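Hypothetical protein TM1070 (Thermotoga maritima, PDB 1NC7) is of unknown function but belongs to the Anabaena sensory rhodopsin transducer family, binds magnesium ions and probably acts in signal relay. Local coordinates at residues D[63-68]-D[73-78]; D[69-74]-D[97-102]. All coordinates share one frame; numbering follows the deposited sequence.

Contact 1. Residues D[63-68]-D[73-78]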
ATOM      1  N   ARG D  63      13.636   8.604  16.336  1.00  7.32           N
ATOM      2  CA  ARG D  63      14.455   9.555  15.598  1.00  9.47           C
ATOM      3  C   ARG D  63      14.030   9.425  14.139  1.00  7.80           C
ATOM      4  O   ARG D  63      14.142   8.349  13.548  1.00  8.19           O
ATOM      5  CB  ARG D  63      15.938   9.203  15.751  1.00 13.14           C
ATOM      6  CG  ARG D  63      16.874  10.069  14.928  1.00 18.12           C
ATOM      7  CD  ARG D  63      18.330   9.743  15.221  1.00 24.23           C
ATOM      8  NE  ARG D  63      18.638   8.338  14.973  1.00 29.65           N
ATOM      9  CZ  ARG D  63      19.842   7.798  15.128  1.00 32.65           C
ATOM     10  NH1 ARG D  63      20.861   8.546  15.532  1.00 34.78           N
ATOM     11  NH2 ARG D  63      20.030   6.508  14.882  1.00 34.80           N
ATOM     12  N   ILE D  64      13.524  10.515  13.572  1.00  7.32           N
ATOM     13  CA  ILE D  64      13.052  10.514  12.192  1.00  7.65           C
ATOM     14  C   ILE D  64      14.009  11.272  11.285  1.00  6.65           C
ATOM     15  O   ILE D  64      14.174  12.483  11.423  1.00  8.13           O
ATOM     16  CB  ILE D  64      11.665  11.173  12.076  1.00  8.03           C
ATOM     17  CG1 ILE D  64      10.705  10.560  13.101  1.00 11.09           C
ATOM     18  CG2 ILE D  64      11.123  10.986  10.663  1.00 10.32           C
ATOM     19  CD1 ILE D  64       9.361  11.248  13.174  1.00 13.18           C
ATOM     20  N   THR D  65      14.623  10.554  10.353  1.00  5.92           N
ATOM     21  CA  THR D  65      15.571  11.157   9.424  1.00  6.72           C
ATOM     22  C   THR D  65      14.961  11.367   8.040  1.00  6.60           C
ATOM     23  O   THR D  65      14.390  10.446   7.451  1.00  6.36           O
ATOM     24  CB  THR D  65      16.826  10.279   9.278  1.00  6.79           C
ATOM     25  OG1 THR D  65      17.440  10.107  10.561  1.00  8.85           O
ATOM     26  CG2 THR D  65      17.826  10.924   8.323  1.00  7.81           C
ATOM     27  N   PHE D  66      15.088  12.588   7.535  1.00  5.85           N
ATOM     28  CA  PHE D  66      14.580  12.940   6.216  1.00  5.45           C
ATOM     29  C   PHE D  66      15.757  13.059   5.256  1.00  7.09           C
ATOM     30  O   PHE D  66      16.697  13.821   5.508  1.00  6.77           O
ATOM     31  CB  PHE D  66      13.824  14.269   6.287  1.00  7.11           C
ATOM     32  CG  PHE D  66      12.566  14.205   7.103  1.00  8.17           C
ATOM     33  CD1 PHE D  66      11.355  13.858   6.514  1.00 12.27           C
ATOM     34  CD2 PHE D  66      12.599  14.457   8.469  1.00 10.34           C
ATOM     35  CE1 PHE D  66      10.191  13.763   7.279  1.00 13.19           C
ATOM     36  CE2 PHE D  66      11.445  14.365   9.241  1.00 10.52           C
ATOM     37  CZ  PHE D  66      10.240  14.018   8.645  1.00 12.86           C
ATOM     38  N   LEU D  67      15.712  12.288   4.174  1.00  5.32           N
ATOM     39  CA  LEU D  67      16.756  12.306   3.156  1.00  5.47           C
ATOM     40  C   LEU D  67      16.208  13.039   1.939  1.00  6.02           C
ATOM     41  O   LEU D  67      15.028  12.914   1.612  1.00  6.54           O
ATOM     42  CB  LEU D  67      17.146  10.883   2.750  1.00  6.06           C
ATOM     43  CG  LEU D  67      17.645   9.925   3.831  1.00  7.43           C
ATOM     44  CD1 LEU D  67      18.002   8.596   3.185  1.00  7.95           C
ATOM     45  CD2 LEU D  67      18.851  10.520   4.550  1.00  9.77           C
ATOM     46  N   PHE D  68      17.063  13.803   1.271  1.00  5.69           N
ATOM     47  CA  PHE D  68      16.642  14.559   0.100  1.00  5.15           C
ATOM     48  C   PHE D  68      17.423  14.142  -1.138  1.00  5.38           C
ATOM     49  O   PHE D  68      18.336  13.323  -1.056  1.00  6.72           O
ATOM     50  CB  PHE D  68      16.807  16.053   0.389  1.00  5.62           C
ATOM     51  CG  PHE D  68      15.969  16.524   1.544  1.00  5.55           C
ATOM     52  CD1 PHE D  68      14.627  16.842   1.358  1.00  7.52           C
ATOM     53  CD2 PHE D  68      16.501  16.581   2.828  1.00  7.94           C
ATOM     54  CE1 PHE D  68      13.823  17.209   2.438  1.00  8.70           C
ATOM     55  CE2 PHE D  68      15.704  16.946   3.914  1.00  8.94           C
ATOM     56  CZ  PHE D  68      14.363  17.260   3.717  1.00  9.83           C
ATOM     57  N   PRO D  73      20.651  15.461   5.093  1.00  8.07           N
ATOM     58  CA  PRO D  73      19.574  15.026   5.988  1.00  8.20           C
ATOM     59  C   PRO D  73      19.168  16.007   7.080  1.00  8.63           C
ATOM     60  O   PRO D  73      19.958  16.847   7.513  1.00  8.84           O
ATOM     61  CB  PRO D  73      20.118  13.724   6.580  1.00  7.97           C
ATOM     62  CG  PRO D  73      21.102  13.246   5.549  1.00  9.49           C
ATOM     63  CD  PRO D  73      21.783  14.521   5.146  1.00  9.01           C
ATOM     64  N   VAL D  74      17.914  15.883   7.507  1.00  6.40           N
ATOM     65  CA  VAL D  74      17.353  16.691   8.579  1.00  6.71           C
ATOM     66  C   VAL D  74      16.740  15.660   9.517  1.00  7.79           C
ATOM     67  O   VAL D  74      16.045  14.744   9.070  1.00  7.00           O
ATOM     68  CB  VAL D  74      16.270  17.655   8.069  1.00  7.78           C
ATOM     69  CG1 VAL D  74      15.682  18.440   9.238  1.00  9.85           C
ATOM     70  CG2 VAL D  74      16.875  18.610   7.055  1.00  9.23           C
ATOM     71  N   VAL D  75      17.015  15.791  10.811  1.00  5.73           N
ATOM     72  CA  VAL D  75      16.515  14.831  11.786  1.00  6.98           C
ATOM     73  C   VAL D  75      15.605  15.441  12.841  1.00  7.42           C
ATOM     74  O   VAL D  75      15.931  16.463  13.439  1.00  7.60           O
ATOM     75  CB  VAL D  75      17.686  14.134  12.516  1.00  7.32           C
ATOM     76  CG1 VAL D  75      17.152  13.065  13.456  1.00  8.23           C
ATOM     77  CG2 VAL D  75      18.650  13.530  11.505  1.00  8.29           C
ATOM     78  N   HIS D  76      14.461  14.796  13.059  1.00  6.79           N
ATOM     79  CA  HIS D  76      13.489  15.224  14.054  1.00  7.72           C
ATOM     80  C   HIS D  76      13.302  14.102  15.064  1.00  8.06           C
ATOM     81  O   HIS D  76      13.708  12.963  14.820  1.00  8.50           O
ATOM     82  CB  HIS D  76      12.143  15.545  13.400  1.00  7.81           C
ATOM     83  CG  HIS D  76      12.123  16.846  12.662  1.00  8.65           C
ATOM     84  ND1 HIS D  76      12.661  17.001  11.403  1.00 10.11           N
ATOM     85  CD2 HIS D  76      11.647  18.061  13.021  1.00  8.19           C
ATOM     86  CE1 HIS D  76      12.515  18.257  11.017  1.00  6.98           C
ATOM     87  NE2 HIS D  76      11.903  18.920  11.981  1.00 11.18           N
ATOM     88  N   GLU D  77      12.688  14.428  16.196  1.00  9.22           N
ATOM     89  CA  GLU D  77      12.453  13.453  17.253  1.00 10.92           C
ATOM     90  C   GLU D  77      11.027  13.552  17.777  1.00  9.78           C
ATOM     91  O   GLU D  77      10.458  14.639  17.864  1.00 11.08           O
ATOM     92  CB  GLU D  77      13.420  13.694  18.417  1.00 14.33           C
ATOM     93  CG  GLU D  77      14.895  13.534  18.080  1.00 20.86           C
ATOM     94  CD  GLU D  77      15.339  12.084  18.038  1.00 24.49           C
ATOM     95  OE1 GLU D  77      16.538  11.837  17.787  1.00 26.80           O
ATOM     96  OE2 GLU D  77      14.493  11.192  18.262  1.00 28.06           O
ATOM     97  N   VAL D  78      10.452  12.404  18.120  1.00  9.37           N
ATOM     98  CA  VAL D  78       9.105  12.350  18.677  1.00  9.18           C
ATOM     99  C   VAL D  78       9.052  11.209  19.682  1.00  8.42           C
ATOM    100  O   VAL D  78       9.915  10.328  19.686  1.00  8.61           O
ATOM    101  CB  VAL D  78       8.019  12.096  17.593  1.00 10.75           C
ATOM    102  CG1 VAL D  78       8.094  13.161  16.513  1.00 13.25           C
ATOM    103  CG2 VAL D  78       8.179  10.702  17.001  1.00 12.60           C
TER
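Arg63 stands opposite Glu77 in a non-hydrogen-bonded pair whose side chains lie alongside one another and point the same way. Glu77, bent at its second torsion (chi2 -79°), folds its carboxylate back over the aliphatic root of the arginine, with OE1 3.4 Å from Arg63 CG. No salt bridge forms here, since the guanidinium leads away and its NH2 is paired with Glu106. On the same face Arg63 CG also meets Val75 CG1 closely, at 3.3 Å. Ile64 comes next and is joined to His76 by two backbone bonds, from each amide to the other carbonyl. Its CD1 reaches slantwise to Val78 CG2. Thr65 faces Val75, setting OG1 3.8 Å from Val75 CG2, while its own methyl rests beside Pro73 CB. Phe66 and Val74 form the second hydrogen-bonded pair; Phe66 N to Val74 O, at 2.8 Å, is the shorter of its two bonds. The same carbonyl oxygen lies in the plane of the Phe66 ring, at its edge. Further along, Phe66 CE2 approaches His76 ND1 at 3.6 Å, the two ring planes nearly perpendicular (89°). Tyr101 meets the phenylalanine edge-to-face, and Leu90, Leu93 and Ile95 pack on it as well. Leu67 starts away from the partner strand, but CD2 turns back to Pro73 CG at 3.7 Å; Met83 of the second subunit packs on both residues. Phe68 sets CE2 against Val74 CG2. The whole is an antiparallel beta hairpin, strands 60-68 and 74-80, with the returning strand at the margin of the chain's large antiparallel sheet.

Contact 2. Residues D[69-74]-D[97-102]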
ATOM      1  N   GLU D  69      17.059  14.699  -2.289  1.00  7.54           N
ATOM      2  CA  GLU D  69      17.739  14.344  -3.525  1.00  8.40           C
ATOM      3  C   GLU D  69      19.088  15.029  -3.694  1.00  9.60           C
ATOM      4  O   GLU D  69      20.037  14.407  -4.169  1.00  9.30           O
ATOM      5  CB  GLU D  69      16.856  14.668  -4.735  1.00  9.00           C
ATOM      6  CG  GLU D  69      15.552  13.882  -4.784  1.00 11.14           C
ATOM      7  CD  GLU D  69      14.859  14.003  -6.126  1.00 14.44           C
ATOM      8  OE1 GLU D  69      14.617  15.145  -6.568  1.00 16.84           O
ATOM      9  OE2 GLU D  69      14.558  12.954  -6.740  1.00 15.06           O
ATOM     10  N   ASP D  70      19.171  16.298  -3.300  1.00 12.15           N
ATOM     11  CA  ASP D  70      20.409  17.065  -3.439  1.00 15.48           C
ATOM     12  C   ASP D  70      20.731  17.921  -2.221  1.00 16.00           C
ATOM     13  O   ASP D  70      21.461  18.908  -2.323  1.00 17.50           O
ATOM     14  CB  ASP D  70      20.330  17.971  -4.670  1.00 19.89           C
ATOM     15  CG  ASP D  70      20.126  17.194  -5.952  1.00 24.69           C
ATOM     16  OD1 ASP D  70      21.002  16.373  -6.296  1.00 28.80           O
ATOM     17  OD2 ASP D  70      19.088  17.405  -6.615  1.00 28.10           O
ATOM     18  N   SER D  71      20.176  17.550  -1.076  1.00 13.46           N
ATOM     19  CA  SER D  71      20.417  18.274   0.165  1.00 13.63           C
ATOM     20  C   SER D  71      20.772  17.259   1.234  1.00 12.40           C
ATOM     21  O   SER D  71      20.509  16.065   1.077  1.00 11.11           O
ATOM     22  CB  SER D  71      19.165  19.046   0.593  1.00 15.62           C
ATOM     23  OG  SER D  71      18.867  20.088  -0.316  1.00 22.18           O
ATOM     24  N   LYS D  72      21.370  17.733   2.320  1.00 10.14           N
ATOM     25  CA  LYS D  72      21.746  16.850   3.409  1.00  9.27           C
ATOM     26  C   LYS D  72      20.547  16.531   4.291  1.00  8.30           C
ATOM     27  O   LYS D  72      19.531  17.228   4.257  1.00  8.27           O
ATOM     28  CB  LYS D  72      22.880  17.475   4.223  1.00 12.44           C
ATOM     29  CG  LYS D  72      24.217  17.362   3.516  1.00 16.12           C
ATOM     30  CD  LYS D  72      25.334  18.022   4.289  1.00 20.07           C
ATOM     31  CE  LYS D  72      26.670  17.716   3.640  1.00 21.99           C
ATOM     32  NZ  LYS D  72      26.665  18.062   2.195  1.00 24.27           N
ATOM     33  N   PRO D  73      20.651  15.461   5.093  1.00  8.07           N
ATOM     34  CA  PRO D  73      19.574  15.026   5.988  1.00  8.20           C
ATOM     35  C   PRO D  73      19.168  16.007   7.080  1.00  8.63           C
ATOM     36  O   PRO D  73      19.958  16.847   7.513  1.00  8.84           O
ATOM     37  CB  PRO D  73      20.118  13.724   6.580  1.00  7.97           C
ATOM     38  CG  PRO D  73      21.102  13.246   5.549  1.00  9.49           C
ATOM     39  CD  PRO D  73      21.783  14.521   5.146  1.00  9.01           C
ATOM     40  N   VAL D  74      17.914  15.883   7.507  1.00  6.40           N
ATOM     41  CA  VAL D  74      17.353  16.691   8.579  1.00  6.71           C
ATOM     42  C   VAL D  74      16.740  15.660   9.517  1.00  7.79           C
ATOM     43  O   VAL D  74      16.045  14.744   9.070  1.00  7.00           O
ATOM     44  CB  VAL D  74      16.270  17.655   8.069  1.00  7.78           C
ATOM     45  CG1 VAL D  74      15.682  18.440   9.238  1.00  9.85           C
ATOM     46  CG2 VAL D  74      16.875  18.610   7.055  1.00  9.23           C
ATOM     47  N   LYS D  97       8.134  22.619   1.180  1.00 14.67           N
ATOM     48  CA  LYS D  97       7.015  22.053   0.443  1.00 14.58           C
ATOM     49  C   LYS D  97       7.482  21.783  -0.983  1.00 13.55           C
ATOM     50  O   LYS D  97       8.422  22.418  -1.470  1.00 11.76           O
ATOM     51  CB  LYS D  97       5.837  23.030   0.415  1.00 16.88           C
ATOM     52  CG  LYS D  97       5.296  23.403   1.782  1.00 21.23           C
ATOM     53  CD  LYS D  97       4.138  24.385   1.657  1.00 24.94           C
ATOM     54  CE  LYS D  97       3.663  24.856   3.023  1.00 27.33           C
ATOM     55  NZ  LYS D  97       2.522  25.815   2.929  1.00 29.55           N
ATOM     56  N   CYS D  98       6.830  20.832  -1.640  1.00 11.25           N
ATOM     57  CA  CYS D  98       7.154  20.476  -3.015  1.00 11.66           C
ATOM     58  C   CYS D  98       8.618  20.111  -3.218  1.00 10.87           C
ATOM     59  O   CYS D  98       9.228  20.462  -4.230  1.00 11.93           O
ATOM     60  CB  CYS D  98       6.762  21.621  -3.946  1.00 14.06           C
ATOM     61  SG  CYS D  98       5.009  22.023  -3.838  1.00 17.53           S
ATOM     62  N   LYS D  99       9.171  19.397  -2.245  1.00  9.57           N
ATOM     63  CA  LYS D  99      10.554  18.953  -2.299  1.00  8.59           C
ATOM     64  C   LYS D  99      10.568  17.466  -1.966  1.00  9.35           C
ATOM     65  O   LYS D  99      10.267  17.071  -0.841  1.00  9.76           O
ATOM     66  CB  LYS D  99      11.407  19.724  -1.287  1.00  9.88           C
ATOM     67  CG  LYS D  99      12.889  19.383  -1.346  1.00  9.21           C
ATOM     68  CD  LYS D  99      13.697  20.237  -0.379  1.00 10.21           C
ATOM     69  CE  LYS D  99      15.190  19.988  -0.553  1.00 11.34           C
ATOM     70  NZ  LYS D  99      16.012  20.848   0.339  1.00 14.99           N
ATOM     71  N   PRO D 100      10.909  16.621  -2.946  1.00  8.51           N
ATOM     72  CA  PRO D 100      10.940  15.177  -2.698  1.00  8.07           C
ATOM     73  C   PRO D 100      11.902  14.776  -1.589  1.00  7.01           C
ATOM     74  O   PRO D 100      12.974  15.359  -1.444  1.00  7.53           O
ATOM     75  CB  PRO D 100      11.343  14.603  -4.054  1.00  9.45           C
ATOM     76  CG  PRO D 100      12.163  15.695  -4.661  1.00 13.29           C
ATOM     77  CD  PRO D 100      11.367  16.929  -4.312  1.00 10.02           C
ATOM     78  N   TYR D 101      11.503  13.783  -0.803  1.00  5.54           N
ATOM     79  CA  TYR D 101      12.340  13.292   0.279  1.00  3.50           C
ATOM     80  C   TYR D 101      11.974  11.848   0.591  1.00  4.10           C
ATOM     81  O   TYR D 101      11.058  11.284  -0.017  1.00  4.52           O
ATOM     82  CB  TYR D 101      12.177  14.179   1.527  1.00  4.23           C
ATOM     83  CG  TYR D 101      10.783  14.216   2.131  1.00  5.21           C
ATOM     84  CD1 TYR D 101      10.352  13.222   3.009  1.00  7.04           C
ATOM     85  CD2 TYR D 101       9.903  15.253   1.832  1.00  6.73           C
ATOM     86  CE1 TYR D 101       9.075  13.264   3.578  1.00  8.14           C
ATOM     87  CE2 TYR D 101       8.627  15.302   2.393  1.00  8.37           C
ATOM     88  CZ  TYR D 101       8.222  14.309   3.261  1.00  8.03           C
ATOM     89  OH  TYR D 101       6.960  14.365   3.811  1.00 11.50           O
ATOM     90  N   SER D 102      12.728  11.243   1.499  1.00  4.03           N
ATOM     91  CA  SER D 102      12.481   9.874   1.933  1.00  3.48           C
ATOM     92  C   SER D 102      12.623   9.884   3.443  1.00  4.10           C
ATOM     93  O   SER D 102      13.281  10.764   4.001  1.00  4.71           O
ATOM     94  CB  SER D 102      13.486   8.901   1.320  1.00  4.50           C
ATOM     95  OG  SER D 102      13.296   8.796  -0.077  1.00  4.59           O
TER
HETATM   96  O   HOH W   1      14.903  16.729  -2.637  1.00  8.56           O
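Lys99 reaches across to Ser71 with its whole length, and the ammonium group alone makes the bond. From CB the chain runs through CG and CD to CE without a bend: CG stands opposite the backbone N (chi1 -176°), and every later torsion is close to 180°. CB, CG and CD serve as the span. CE is the first atom to approach the serine, 3.7 Å from Ser71 OG, and NZ then donates a hydrogen bond to that oxygen at 3.0 Å. Ser71 CB lies 3.6 Å from the same nitrogen. The lysine also makes a cation-pi contact with Phe68, so the ammonium has both an aromatic ring and a hydroxyl oxygen as partners. What is joined in this way is the turn of the beta hairpin formed by strands 60-68 and 74-80 and the segment that leads into strand 101-107, next to strand 60-68 in the large antiparallel sheet.

At the other end of the contact Glu69 meets Pro100, the two side chains crossing at about a right angle. The glutamate extends beyond CG and carries its carboxylate to the proline ring, where OE1 comes to 3.2 Å from Pro100 CG and CD to 3.5 Å from the same carbon. This is van der Waals contact with a carbon; the other oxygen, OE2, accepts a hydrogen bond from the backbone N of His87 of the second subunit, and that histidine packs on Pro100 too. One water bridges the two backbones, accepting from Glu69 N at 3.0 Å and donating to Pro100 O at 2.6 Å.

In the fold
Contact 1 joins the two arms of a hairpin, and contact 2 ties the turn between those arms to residues 97-102, 22 residues further along the chain. Residues 69-74 begin where 63-68 end; Pro73 and Val74 lie in a segment of each contact, though they take part only in contact 1. The centres lie about 10 Å apart on the same side of the chain's centre. Strand 60-68 sits between strands 74-80 and 101-107 in the large sheet; Leu67 O and Ser102 N, 2.8 Å apart, probably form a hydrogen bond between the contacts. Both touch the second subunit, so this corner of the sheet, away from the magnesium-binding residues, also takes part in the subunit interface.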